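Local structure of VgrG protein (Vibrio cholerae, 4DTF) at residues 59-64 with 90-95; 27-32 with 171-176; 277-282 with 348-353. The protein probably uses ATP and magnesium to cross-link actin through its actin cross-linking domain, which here holds an ATP analogue. All coordinates share one frame; numbering follows the deposited sequence.

Interaction 1. Residues 59-64 with 90-95; sequences MLTKDM and ELVSYP. With ANP (phosphoaminophosphonic acid-adenylate ester), chain B.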
loop_
_atom_site.group_PDB
_atom_site.type_symbol
_atom_site.label_atom_id
_atom_site.label_comp_id
_atom_site.label_asym_id
_atom_site.label_seq_id
_atom_site.Cartn_x
_atom_site.Cartn_y
_atom_site.Cartn_z
ATOM N N MET A 59 -3.875 -10.875 6.718
ATOM C CA MET A 59 -4.557 -10.243 7.837
ATOM C C MET A 59 -6.002 -9.986 7.476
ATOM O O MET A 59 -6.316 -9.706 6.315
ATOM C CB MET A 59 -3.921 -8.883 8.147
ATOM C CG MET A 59 -2.491 -8.960 8.636
ATOM S SD MET A 59 -1.842 -7.286 8.758
ATOM C CE MET A 59 -0.275 -7.603 9.496
ATOM N N LEU A 60 -6.867 -9.988 8.487
ATOM C CA LEU A 60 -8.275 -9.628 8.344
ATOM C C LEU A 60 -8.392 -8.239 8.913
ATOM O O LEU A 60 -8.080 -8.021 10.089
ATOM C CB LEU A 60 -9.165 -10.617 9.106
ATOM C CG LEU A 60 -9.544 -11.871 8.320
ATOM C CD1 LEU A 60 -8.556 -12.951 8.526
ATOM C CD2 LEU A 60 -10.882 -12.359 8.760
ATOM N N THR A 61 -8.757 -7.271 8.062
ATOM C CA THR A 61 -8.810 -5.880 8.479
ATOM C C THR A 61 -10.105 -5.196 8.148
ATOM O O THR A 61 -10.791 -5.569 7.191
ATOM C CB THR A 61 -7.674 -5.056 7.819
ATOM O OG1 THR A 61 -7.967 -4.903 6.428
ATOM C CG2 THR A 61 -6.272 -5.670 8.019
ATOM N N LYS A 62 -10.391 -4.123 8.892
ATOM C CA LYS A 62 -11.511 -3.258 8.567
ATOM C C LYS A 62 -10.922 -2.269 7.549
ATOM O O LYS A 62 -9.735 -1.930 7.618
ATOM C CB LYS A 62 -12.103 -2.544 9.804
ATOM C CG LYS A 62 -11.133 -1.699 10.620
ATOM C CD LYS A 62 -11.883 -0.803 11.619
ATOM C CE LYS A 62 -10.881 -0.071 12.478
ATOM N NZ LYS A 62 -11.510 0.848 13.460
ATOM N N ASP A 63 -11.727 -1.863 6.582
ATOM C CA ASP A 63 -11.249 -0.981 5.531
ATOM C C ASP A 63 -12.056 0.323 5.447
ATOM O O ASP A 63 -11.729 1.273 6.148
ATOM C CB ASP A 63 -11.236 -1.774 4.212
ATOM C CG ASP A 63 -10.659 -1.085 2.990
ATOM O OD1 ASP A 63 -10.024 -0.023 3.138
ATOM O OD2 ASP A 63 -10.857 -1.614 1.881
ATOM N N MET A 64 -13.100 0.364 4.604
ATOM C CA MET A 64 -13.937 1.532 4.352
ATOM C C MET A 64 -15.065 1.641 5.379
ATOM O O MET A 64 -15.852 0.706 5.506
ATOM C CB MET A 64 -14.538 1.434 2.934
ATOM C CG MET A 64 -13.995 2.449 1.938
ATOM S SD MET A 64 -12.197 2.482 1.768
ATOM C CE MET A 64 -12.005 2.112 -0.025
ATOM N N GLU A 90 -11.110 -6.027 4.355
ATOM C CA GLU A 90 -10.035 -6.140 3.393
ATOM C C GLU A 90 -9.038 -7.189 3.862
ATOM O O GLU A 90 -8.560 -7.151 5.003
ATOM C CB GLU A 90 -9.371 -4.783 3.166
ATOM C CG GLU A 90 -8.301 -4.784 2.074
ATOM C CD GLU A 90 -7.560 -3.470 1.953
ATOM O OE1 GLU A 90 -7.232 -2.877 3.006
ATOM O OE2 GLU A 90 -7.277 -3.044 0.811
ATOM N N LEU A 91 -8.728 -8.131 2.978
ATOM C CA LEU A 91 -7.724 -9.170 3.253
ATOM C C LEU A 91 -6.376 -8.665 2.745
ATOM O O LEU A 91 -6.262 -8.275 1.581
ATOM C CB LEU A 91 -8.095 -10.496 2.593
ATOM C CG LEU A 91 -9.503 -11.044 2.840
ATOM C CD1 LEU A 91 -9.644 -12.420 2.193
ATOM C CD2 LEU A 91 -9.847 -11.092 4.353
ATOM N N VAL A 92 -5.392 -8.570 3.656
ATOM C CA VAL A 92 -4.072 -7.986 3.369
ATOM C C VAL A 92 -3.002 -9.051 3.543
ATOM O O VAL A 92 -2.738 -9.473 4.668
ATOM C CB VAL A 92 -3.803 -6.710 4.227
ATOM C CG1 VAL A 92 -2.466 -6.073 3.851
ATOM C CG2 VAL A 92 -4.943 -5.687 4.074
ATOM N N SER A 93 -2.411 -9.512 2.434
ATOM C CA SER A 93 -1.422 -10.575 2.531
ATOM C C SER A 93 -0.145 -10.169 3.251
ATOM O O SER A 93 0.216 -8.991 3.259
ATOM C CB SER A 93 -1.092 -11.154 1.156
ATOM O OG SER A 93 -0.201 -10.325 0.424
ATOM N N TYR A 94 0.531 -11.155 3.847
ATOM C CA TYR A 94 1.868 -11.000 4.396
ATOM C C TYR A 94 2.730 -11.098 3.128
ATOM O O TYR A 94 2.466 -11.984 2.296
ATOM C CB TYR A 94 2.187 -12.135 5.396
ATOM C CG TYR A 94 1.568 -11.866 6.752
ATOM C CD1 TYR A 94 0.228 -12.154 6.998
ATOM C CD2 TYR A 94 2.299 -11.243 7.762
ATOM C CE1 TYR A 94 -0.364 -11.855 8.224
ATOM C CE2 TYR A 94 1.725 -10.958 9.001
ATOM C CZ TYR A 94 0.387 -11.254 9.223
ATOM O OH TYR A 94 -0.201 -10.946 10.424
ATOM N N PRO A 95 3.679 -10.165 2.883
ATOM C CA PRO A 95 4.470 -10.248 1.645
ATOM C C PRO A 95 5.250 -11.550 1.503
ATOM O O PRO A 95 5.590 -12.198 2.499
ATOM C CB PRO A 95 5.429 -9.059 1.765
ATOM C CG PRO A 95 5.527 -8.798 3.248
ATOM C CD PRO A 95 4.137 -9.044 3.730
HETATM P PG ANP B . -4.902 1.404 4.459
HETATM O O1G ANP B . -6.010 0.677 3.761
HETATM O O2G ANP B . -4.703 2.795 3.931
HETATM O O3G ANP B . -5.162 1.529 5.929
HETATM P PB ANP B . -2.683 -0.157 5.245
HETATM O O1B ANP B . -2.649 0.597 6.525
HETATM O O2B ANP B . -3.270 -1.517 5.466
HETATM N N3B ANP B . -3.533 0.588 4.257
HETATM P PA ANP B . -0.314 -1.538 4.642
HETATM O O1A ANP B . 1.061 -1.194 5.082
HETATM O O2A ANP B . -0.885 -2.615 5.557
HETATM O O3A ANP B . -1.186 -0.321 4.692
HETATM O "O5'" ANP B . -0.313 -2.090 3.137
HETATM C "C5'" ANP B . 0.800 -2.948 2.906
HETATM C "C4'" ANP B . 0.709 -3.640 1.575
HETATM O "O4'" ANP B . 2.068 -3.804 1.125
HETATM C "C3'" ANP B . 0.148 -5.060 1.632
HETATM O "O3'" ANP B . -0.327 -5.479 0.356
HETATM C "C2'" ANP B . 1.376 -5.852 2.072
HETATM O "O2'" ANP B . 1.325 -7.232 1.754
HETATM C "C1'" ANP B . 2.449 -5.162 1.235
HETATM N N9 ANP B . 3.799 -5.223 1.767
HETATM C C8 ANP B . 4.224 -4.971 3.049
HETATM N N7 ANP B . 5.504 -5.157 3.232
HETATM C C5 ANP B . 5.967 -5.538 1.984
HETATM C C6 ANP B . 7.255 -5.844 1.495
HETATM N N6 ANP B . 8.354 -5.867 2.258
HETATM N N1 ANP B . 7.375 -6.138 0.181
HETATM C C2 ANP B . 6.277 -6.135 -0.585
HETATM N N3 ANP B . 5.014 -5.876 -0.236
HETATM C C4 ANP B . 4.930 -5.581 1.069
HETATM O O HOH W 1 -7.322 -2.263 5.577
#

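Interaction 2. Residues 27-32 with 171-176; sequences IENELA and SGQQAT. With MG (magnesium ion), chain D; ANP (phosphoaminophosphonic acid-adenylate ester), chain B.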
loop_
_atom_site.group_PDB
_atom_site.type_symbol
_atom_site.label_atom_id
_atom_site.label_comp_id
_atom_site.label_asym_id
_atom_site.label_seq_id
_atom_site.Cartn_x
_atom_site.Cartn_y
_atom_site.Cartn_z
ATOM N N ILE A 27 -0.457 -8.250 -1.443
ATOM C CA ILE A 27 -1.742 -7.975 -2.096
ATOM C C ILE A 27 -2.771 -7.467 -1.097
ATOM O O ILE A 27 -2.683 -7.764 0.092
ATOM C CB ILE A 27 -2.287 -9.178 -2.928
ATOM C CG1 ILE A 27 -2.624 -10.403 -2.035
ATOM C CG2 ILE A 27 -1.368 -9.536 -4.109
ATOM C CD1 ILE A 27 -3.409 -11.548 -2.731
ATOM N N GLU A 28 -3.755 -6.711 -1.591
ATOM C CA GLU A 28 -4.853 -6.179 -0.790
ATOM C C GLU A 28 -6.127 -6.530 -1.517
ATOM O O GLU A 28 -6.194 -6.341 -2.730
ATOM C CB GLU A 28 -4.728 -4.657 -0.662
ATOM C CG GLU A 28 -3.594 -4.223 0.246
ATOM C CD GLU A 28 -3.239 -2.757 0.124
ATOM O OE1 GLU A 28 -2.790 -2.330 -0.967
ATOM O OE2 GLU A 28 -3.421 -2.026 1.121
ATOM N N ASN A 29 -7.112 -7.105 -0.812
ATOM C CA ASN A 29 -8.360 -7.511 -1.447
ATOM C C ASN A 29 -9.570 -7.174 -0.600
ATOM O O ASN A 29 -9.840 -7.845 0.406
ATOM C CB ASN A 29 -8.363 -9.008 -1.800
ATOM C CG ASN A 29 -9.371 -9.376 -2.882
ATOM O OD1 ASN A 29 -9.196 -10.341 -3.601
ATOM N ND2 ASN A 29 -10.401 -8.582 -3.095
ATOM N N GLU A 30 -10.318 -6.151 -1.030
ATOM C CA GLU A 30 -11.535 -5.738 -0.339
ATOM C C GLU A 30 -12.671 -6.674 -0.773
ATOM O O GLU A 30 -12.866 -6.900 -1.967
ATOM C CB GLU A 30 -11.865 -4.276 -0.639
ATOM C CG GLU A 30 -12.998 -3.695 0.194
ATOM C CD GLU A 30 -13.477 -2.331 -0.260
ATOM O OE1 GLU A 30 -14.085 -1.621 0.568
ATOM O OE2 GLU A 30 -13.230 -1.964 -1.430
ATOM N N LEU A 31 -13.362 -7.272 0.206
ATOM C CA LEU A 31 -14.438 -8.216 -0.072
ATOM C C LEU A 31 -15.757 -7.514 -0.302
ATOM O O LEU A 31 -15.982 -6.429 0.229
ATOM C CB LEU A 31 -14.591 -9.229 1.077
ATOM C CG LEU A 31 -13.363 -10.047 1.451
ATOM C CD1 LEU A 31 -13.626 -10.854 2.665
ATOM C CD2 LEU A 31 -12.878 -10.915 0.296
ATOM N N ALA A 32 -16.645 -8.155 -1.080
ATOM C CA ALA A 32 -18.013 -7.691 -1.304
ATOM C C ALA A 32 -18.956 -8.728 -0.696
ATOM O O ALA A 32 -18.650 -9.923 -0.707
ATOM C CB ALA A 32 -18.298 -7.542 -2.797
ATOM N N SER A 171 -11.650 -4.333 -8.992
ATOM C CA SER A 171 -11.927 -3.015 -8.399
ATOM C C SER A 171 -11.627 -2.967 -6.881
ATOM O O SER A 171 -11.358 -1.887 -6.369
ATOM C CB SER A 171 -13.346 -2.524 -8.720
ATOM O OG SER A 171 -14.358 -3.057 -7.882
ATOM N N GLY A 172 -11.656 -4.119 -6.193
ATOM C CA GLY A 172 -11.319 -4.197 -4.769
ATOM C C GLY A 172 -9.881 -4.641 -4.532
ATOM O O GLY A 172 -9.475 -4.853 -3.385
ATOM N N GLN A 173 -9.086 -4.760 -5.606
ATOM C CA GLN A 173 -7.726 -5.293 -5.534
ATOM C C GLN A 173 -6.565 -4.373 -5.863
ATOM O O GLN A 173 -6.583 -3.640 -6.853
ATOM C CB GLN A 173 -7.620 -6.571 -6.379
ATOM C CG GLN A 173 -8.541 -7.708 -5.894
ATOM C CD GLN A 173 -8.557 -8.940 -6.781
ATOM O OE1 GLN A 173 -8.363 -8.884 -7.998
ATOM N NE2 GLN A 173 -8.878 -10.086 -6.199
ATOM N N GLN A 174 -5.521 -4.471 -5.039
ATOM C CA GLN A 174 -4.229 -3.815 -5.259
ATOM C C GLN A 174 -3.119 -4.811 -5.045
ATOM O O GLN A 174 -3.320 -5.829 -4.386
ATOM C CB GLN A 174 -4.002 -2.611 -4.343
ATOM C CG GLN A 174 -4.720 -1.356 -4.793
ATOM C CD GLN A 174 -5.985 -1.194 -4.021
ATOM O OE1 GLN A 174 -5.973 -0.998 -2.803
ATOM N NE2 GLN A 174 -7.106 -1.295 -4.714
ATOM N N ALA A 175 -1.932 -4.501 -5.580
ATOM C CA ALA A 175 -0.717 -5.272 -5.382
ATOM C C ALA A 175 0.369 -4.259 -5.010
ATOM O O ALA A 175 0.353 -3.142 -5.522
ATOM C CB ALA A 175 -0.346 -6.003 -6.660
ATOM N N THR A 176 1.285 -4.634 -4.099
ATOM C CA THR A 176 2.411 -3.799 -3.659
ATOM C C THR A 176 3.686 -4.566 -3.938
ATOM O O THR A 176 3.817 -5.707 -3.512
ATOM C CB THR A 176 2.250 -3.339 -2.193
ATOM O OG1 THR A 176 1.077 -2.532 -2.089
ATOM C CG2 THR A 176 3.440 -2.521 -1.691
HETATM MG MG MG D . -4.485 0.177 -1.247
HETATM P PG ANP B . -4.902 1.404 4.459
HETATM O O1G ANP B . -6.010 0.677 3.761
HETATM O O2G ANP B . -4.703 2.795 3.931
HETATM O O3G ANP B . -5.162 1.529 5.929
HETATM P PB ANP B . -2.683 -0.157 5.245
HETATM O O1B ANP B . -2.649 0.597 6.525
HETATM O O2B ANP B . -3.270 -1.517 5.466
HETATM N N3B ANP B . -3.533 0.588 4.257
HETATM P PA ANP B . -0.314 -1.538 4.642
HETATM O O1A ANP B . 1.061 -1.194 5.082
HETATM O O2A ANP B . -0.885 -2.615 5.557
HETATM O O3A ANP B . -1.186 -0.321 4.692
HETATM O "O5'" ANP B . -0.313 -2.090 3.137
HETATM C "C5'" ANP B . 0.800 -2.948 2.906
HETATM C "C4'" ANP B . 0.709 -3.640 1.575
HETATM O "O4'" ANP B . 2.068 -3.804 1.125
HETATM C "C3'" ANP B . 0.148 -5.060 1.632
HETATM O "O3'" ANP B . -0.327 -5.479 0.356
HETATM C "C2'" ANP B . 1.376 -5.852 2.072
HETATM O "O2'" ANP B . 1.325 -7.232 1.754
HETATM C "C1'" ANP B . 2.449 -5.162 1.235
HETATM N N9 ANP B . 3.799 -5.223 1.767
HETATM C C8 ANP B . 4.224 -4.971 3.049
HETATM N N7 ANP B . 5.504 -5.157 3.232
HETATM C C5 ANP B . 5.967 -5.538 1.984
HETATM C C6 ANP B . 7.255 -5.844 1.495
HETATM N N6 ANP B . 8.354 -5.867 2.258
HETATM N N1 ANP B . 7.375 -6.138 0.181
HETATM C C2 ANP B . 6.277 -6.135 -0.585
HETATM N N3 ANP B . 5.014 -5.876 -0.236
HETATM C C4 ANP B . 4.930 -5.581 1.069
HETATM O O HOH W 2 -1.166 -4.014 -2.054
#

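Interaction 3. Residues 277-282 with 348-353; sequences ILPRTK and ILFEFR. With ANP (phosphoaminophosphonic acid-adenylate ester), chain B; SO4 (sulfate ion), chain F.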
loop_
_atom_site.group_PDB
_atom_site.type_symbol
_atom_site.label_atom_id
_atom_site.label_comp_id
_atom_site.label_asym_id
_atom_site.label_seq_id
_atom_site.Cartn_x
_atom_site.Cartn_y
_atom_site.Cartn_z
ATOM N N ILE A 277 1.072 3.993 -10.077
ATOM C CA ILE A 277 2.047 3.179 -9.364
ATOM C C ILE A 277 2.477 4.149 -8.260
ATOM O O ILE A 277 3.171 5.137 -8.513
ATOM C CB ILE A 277 3.209 2.660 -10.257
ATOM C CG1 ILE A 277 2.676 1.767 -11.414
ATOM C CG2 ILE A 277 4.226 1.899 -9.403
ATOM C CD1 ILE A 277 3.748 1.296 -12.502
ATOM N N LEU A 278 1.929 3.931 -7.067
ATOM C CA LEU A 278 2.109 4.811 -5.916
ATOM C C LEU A 278 3.325 4.496 -5.043
ATOM O O LEU A 278 3.337 3.454 -4.405
ATOM C CB LEU A 278 0.813 4.809 -5.079
ATOM C CG LEU A 278 0.789 5.639 -3.787
ATOM C CD1 LEU A 278 0.818 7.145 -4.074
ATOM C CD2 LEU A 278 -0.418 5.266 -2.922
ATOM N N PRO A 279 4.330 5.404 -4.942
ATOM C CA PRO A 279 5.454 5.140 -4.024
ATOM C C PRO A 279 4.913 4.989 -2.599
ATOM O O PRO A 279 4.046 5.763 -2.182
ATOM C CB PRO A 279 6.347 6.374 -4.172
ATOM C CG PRO A 279 5.976 6.952 -5.541
ATOM C CD PRO A 279 4.497 6.690 -5.651
ATOM N N ARG A 280 5.369 3.942 -1.897
ATOM C CA ARG A 280 4.912 3.626 -0.547
ATOM C C ARG A 280 5.998 3.819 0.489
ATOM O O ARG A 280 5.739 3.611 1.671
ATOM C CB ARG A 280 4.351 2.189 -0.499
ATOM C CG ARG A 280 3.027 2.023 -1.270
ATOM C CD ARG A 280 1.804 2.616 -0.575
ATOM N NE ARG A 280 1.580 2.026 0.749
ATOM C CZ ARG A 280 1.769 2.675 1.894
ATOM N NH1 ARG A 280 2.165 3.943 1.891
ATOM N NH2 ARG A 280 1.542 2.069 3.050
ATOM N N THR A 281 7.220 4.216 0.048
ATOM C CA THR A 281 8.366 4.419 0.927
ATOM C C THR A 281 8.714 5.905 0.979
ATOM O O THR A 281 8.693 6.586 -0.050
ATOM C CB THR A 281 9.542 3.522 0.486
ATOM O OG1 THR A 281 9.108 2.153 0.444
ATOM C CG2 THR A 281 10.770 3.641 1.392
ATOM N N LYS A 282 9.069 6.387 2.181
ATOM C CA LYS A 282 9.508 7.760 2.420
ATOM C C LYS A 282 10.666 8.095 1.461
ATOM O O LYS A 282 11.701 7.432 1.510
ATOM C CB LYS A 282 9.964 7.915 3.883
ATOM C CG LYS A 282 10.443 9.326 4.267
ATOM C CD LYS A 282 10.936 9.373 5.730
ATOM C CE LYS A 282 9.830 9.196 6.753
ATOM N NZ LYS A 282 10.339 9.328 8.139
ATOM N N ILE A 348 12.341 -0.288 -1.483
ATOM C CA ILE A 348 11.360 0.766 -1.710
ATOM C C ILE A 348 10.155 0.096 -2.322
ATOM O O ILE A 348 10.300 -0.819 -3.143
ATOM C CB ILE A 348 11.923 1.961 -2.536
ATOM C CG1 ILE A 348 12.599 1.487 -3.854
ATOM C CG2 ILE A 348 12.858 2.813 -1.651
ATOM C CD1 ILE A 348 12.985 2.620 -4.875
ATOM N N LEU A 349 8.963 0.488 -1.860
ATOM C CA LEU A 349 7.706 -0.152 -2.235
ATOM C C LEU A 349 6.793 0.687 -3.082
ATOM O O LEU A 349 6.805 1.916 -3.000
ATOM C CB LEU A 349 6.984 -0.658 -0.967
ATOM C CG LEU A 349 7.467 -2.026 -0.452
ATOM C CD1 LEU A 349 8.896 -1.957 0.120
ATOM C CD2 LEU A 349 6.556 -2.534 0.597
ATOM N N PHE A 350 5.991 0.008 -3.918
ATOM C CA PHE A 350 5.078 0.681 -4.827
ATOM C C PHE A 350 3.748 -0.013 -4.900
ATOM O O PHE A 350 3.685 -1.225 -5.107
ATOM C CB PHE A 350 5.698 0.784 -6.230
ATOM C CG PHE A 350 7.030 1.488 -6.220
ATOM C CD1 PHE A 350 7.102 2.873 -6.360
ATOM C CD2 PHE A 350 8.211 0.774 -6.033
ATOM C CE1 PHE A 350 8.334 3.527 -6.310
ATOM C CE2 PHE A 350 9.439 1.429 -5.981
ATOM C CZ PHE A 350 9.491 2.800 -6.109
ATOM N N GLU A 351 2.673 0.762 -4.769
ATOM C CA GLU A 351 1.336 0.194 -4.826
ATOM C C GLU A 351 0.733 0.393 -6.205
ATOM O O GLU A 351 0.637 1.521 -6.691
ATOM C CB GLU A 351 0.454 0.823 -3.733
ATOM C CG GLU A 351 -1.004 0.383 -3.727
ATOM C CD GLU A 351 -1.857 1.117 -2.711
ATOM O OE1 GLU A 351 -1.366 1.394 -1.596
ATOM O OE2 GLU A 351 -3.031 1.403 -3.027
ATOM N N PHE A 352 0.263 -0.706 -6.801
ATOM C CA PHE A 352 -0.431 -0.663 -8.081
ATOM C C PHE A 352 -1.897 -0.435 -7.723
ATOM O O PHE A 352 -2.553 -1.338 -7.198
ATOM C CB PHE A 352 -0.214 -1.972 -8.872
ATOM C CG PHE A 352 1.188 -2.097 -9.419
ATOM C CD1 PHE A 352 2.235 -2.536 -8.611
ATOM C CD2 PHE A 352 1.469 -1.762 -10.740
ATOM C CE1 PHE A 352 3.535 -2.638 -9.118
ATOM C CE2 PHE A 352 2.766 -1.887 -11.249
ATOM C CZ PHE A 352 3.790 -2.306 -10.431
ATOM N N ARG A 353 -2.385 0.791 -7.950
ATOM C CA ARG A 353 -3.760 1.221 -7.636
ATOM C C ARG A 353 -4.810 0.370 -8.334
ATOM O O ARG A 353 -5.866 0.085 -7.763
ATOM C CB ARG A 353 -3.930 2.730 -7.890
ATOM C CG ARG A 353 -2.972 3.579 -7.015
ATOM C CD ARG A 353 -3.336 3.546 -5.523
ATOM N NE ARG A 353 -4.632 4.201 -5.305
ATOM C CZ ARG A 353 -5.342 4.155 -4.184
ATOM N NH1 ARG A 353 -4.896 3.481 -3.134
ATOM N NH2 ARG A 353 -6.494 4.804 -4.099
HETATM P PG ANP B . -4.902 1.404 4.459
HETATM O O1G ANP B . -6.010 0.677 3.761
HETATM O O2G ANP B . -4.703 2.795 3.931
HETATM O O3G ANP B . -5.162 1.529 5.929
HETATM P PB ANP B . -2.683 -0.157 5.245
HETATM O O1B ANP B . -2.649 0.597 6.525
HETATM O O2B ANP B . -3.270 -1.517 5.466
HETATM N N3B ANP B . -3.533 0.588 4.257
HETATM P PA ANP B . -0.314 -1.538 4.642
HETATM O O1A ANP B . 1.061 -1.194 5.082
HETATM O O2A ANP B . -0.885 -2.615 5.557
HETATM O O3A ANP B . -1.186 -0.321 4.692
HETATM O "O5'" ANP B . -0.313 -2.090 3.137
HETATM C "C5'" ANP B . 0.800 -2.948 2.906
HETATM C "C4'" ANP B . 0.709 -3.640 1.575
HETATM O "O4'" ANP B . 2.068 -3.804 1.125
HETATM C "C3'" ANP B . 0.148 -5.060 1.632
HETATM O "O3'" ANP B . -0.327 -5.479 0.356
HETATM C "C2'" ANP B . 1.376 -5.852 2.072
HETATM O "O2'" ANP B . 1.325 -7.232 1.754
HETATM C "C1'" ANP B . 2.449 -5.162 1.235
HETATM N N9 ANP B . 3.799 -5.223 1.767
HETATM C C8 ANP B . 4.224 -4.971 3.049
HETATM N N7 ANP B . 5.504 -5.157 3.232
HETATM C C5 ANP B . 5.967 -5.538 1.984
HETATM C C6 ANP B . 7.255 -5.844 1.495
HETATM N N6 ANP B . 8.354 -5.867 2.258
HETATM N N1 ANP B . 7.375 -6.138 0.181
HETATM C C2 ANP B . 6.277 -6.135 -0.585
HETATM N N3 ANP B . 5.014 -5.876 -0.236
HETATM C C4 ANP B . 4.930 -5.581 1.069
HETATM S S SO4 F . -7.354 4.338 -0.395
HETATM O O1 SO4 F . -8.453 3.671 0.285
HETATM O O2 SO4 F . -7.764 4.686 -1.741
HETATM O O3 SO4 F . -7.005 5.530 0.341
HETATM O O4 SO4 F . -6.201 3.438 -0.421
HETATM O O HOH W 3 0.549 -0.604 -0.312
HETATM O O HOH W 4 8.610 4.006 -2.697
#

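Interaction 1. Residues 59-64 with 90-95
An antiparallel strand pair flanking the nucleotide site joins Met59, Leu60 and Thr61 to Val92, Leu91 and Glu90. The two short axes come within 5.0 Å, and their directions differ by 139°, so the pair is strongly twisted. Met59 and Val92 form a hydrogen-bonded pair, with Met59 N reaching Val92 O at 2.7 Å. Leu60 and Leu91 follow as a non-hydrogen-bonded pair, their side chains running side by side. At Thr61 the carbonyl O of Glu90 is gripped twice by one residue: Thr61 N gives a bond bent to 145°, while Thr61 OG1 donates at 2.7 Å from the opposite face of the carbonyl plane. The first torsion sets OG1 between the backbone N and the carbonyl carbon. Water 1 donates to both Thr61 OG1 and Glu90 OE1, which ties the hydroxyl to the carboxylate. Asp63 and Glu90 stack their carboxylates with planes 5° apart and Asp63 OD1 4.0 Å from Glu90 OE1; the nearby magnesium probably eases this like-charge approach. At the other end Met59 SD lies obliquely 5.2 Å from the Tyr94 ring centroid, a Met-aromatic contact, with apolar packing of Met59 CG on Tyr94 CE1; Tyr94 OH is hydrogen-bonded to Pro14 O. Ser93 O accepts a hydrogen bond from ANP O2'. Strand 45-51 continues the pairing beyond Leu60, and helix 101-124 covers Leu60 and Leu91.

Interaction 2. Residues 27-32 with 171-176
Glu28 and Gln174 face each other as a hydrogen-bonded pair in an antiparallel strand pairing that forms part of the magnesium-nucleotide site. Glu28 N donates to Gln174 O, and Gln174 N returns the bond to Glu28 O, both at 3.0 Å. Starting at CB, the side chain of Glu28 lies near Gln174 O; CG then passes the ribose, 3.5 Å from ANP O3'. From there the chain is extended and brings the carboxylate up to the magnesium that Gln174 OE1 binds, with Glu28 OE1 3.0 Å and Glu28 OE2 3.4 Å from the ion. Its OE1 also approaches CB of Gln174 and accepts a hydrogen bond from water 2 at 2.6 Å, and OE2 comes near ANP O5'. The same water is hydrogen-bonded to Thr176 OG1 and ANP O3', so it joins both strands to the sugar. Gln174 bends at chi2 (99°), which turns its amide so that OE1 binds magnesium at 2.5 Å. Carboxylate and amide planes stand steeply to each other.

The opposite face of the pair carries Ile27 with Ala175 and Asn29 with Gln173, where Pro364 and helix 101-124 also pack. Farther along, Glu30 N reaches Gly172 O almost straight, at 176°. Asn29 and Gln173 run side by side with their amide planes 72° apart: Gln173 NE2 donates to Asn29 OD1 at 2.6 Å, in the plane of its own amide but arriving from above the carbonyl plane of Asn29.

Interaction 3. Residues 277-282 with 348-353
Ile348 lays its CG2 across CG2 of Thr281, 3.8 Å away, in the loop just past strand 277-279, beside the antiparallel strand pairing. Leu349 N then donates to Thr281 OG1 at 2.8 Å, and Leu349 O accepts from Arg280 N; water 4 bridges that carbonyl and Thr281 N. CD2 of Leu349 meets C5 of the nucleotide's adenine at 3.4 Å. Phe350 sets CD1 against Pro279 CA, and Ile277 CG2 touches its CB. Glu351 exchanges two backbone bonds with Leu278, each at 169°. Its extended side chain carries OE1 to 3.8 Å from Arg280 NE, a long salt bridge of charges alone, the oxygen lying well out of the guanidinium plane; water 3 links the same two atoms, and Arg280 NH1 is hydrogen-bonded to His331 O. Phe352 receives Ile277 CG2 over one face, while CD1 of Ile277 packs against CE2 at 3.6 Å. Arg353 NH1 makes a hydrogen-bonded salt bridge to Glu351 OE2 on the syn side at 2.8 Å, completing a network with Arg280, and its guanidinium edge holds a sulfate, probably from the crystallisation liquor. Strand 173-180 pairs with strand 345-352, helix 190-196 packs on Ile277, Phe350 and Phe352, and helix 269-275 borders Leu278 and Arg353.

Overall arrangement
From the N terminus, residues 27-32 come first and pair with residues 171-176, so interaction 2 closes a long loop of 138 intervening residues. Inside it, interaction 1 closes a shorter one between 59-64 and 90-95. Interaction 3 follows in series, joining 277-282 to 348-353 across 65 residues rich in helix. Strand 24-30 lies between strands 85-97 and 173-180: Leu91 O to Asn29 N at 2.8 Å marks the 85-97 side, and interaction 2 itself supplies the other. Strand 173-180 in turn borders strand 345-352, through Ala175 O and Phe352 N. Interaction 2 thus bridges the outer two, whose centres are about 17 Å apart, and all three touch the nucleotide.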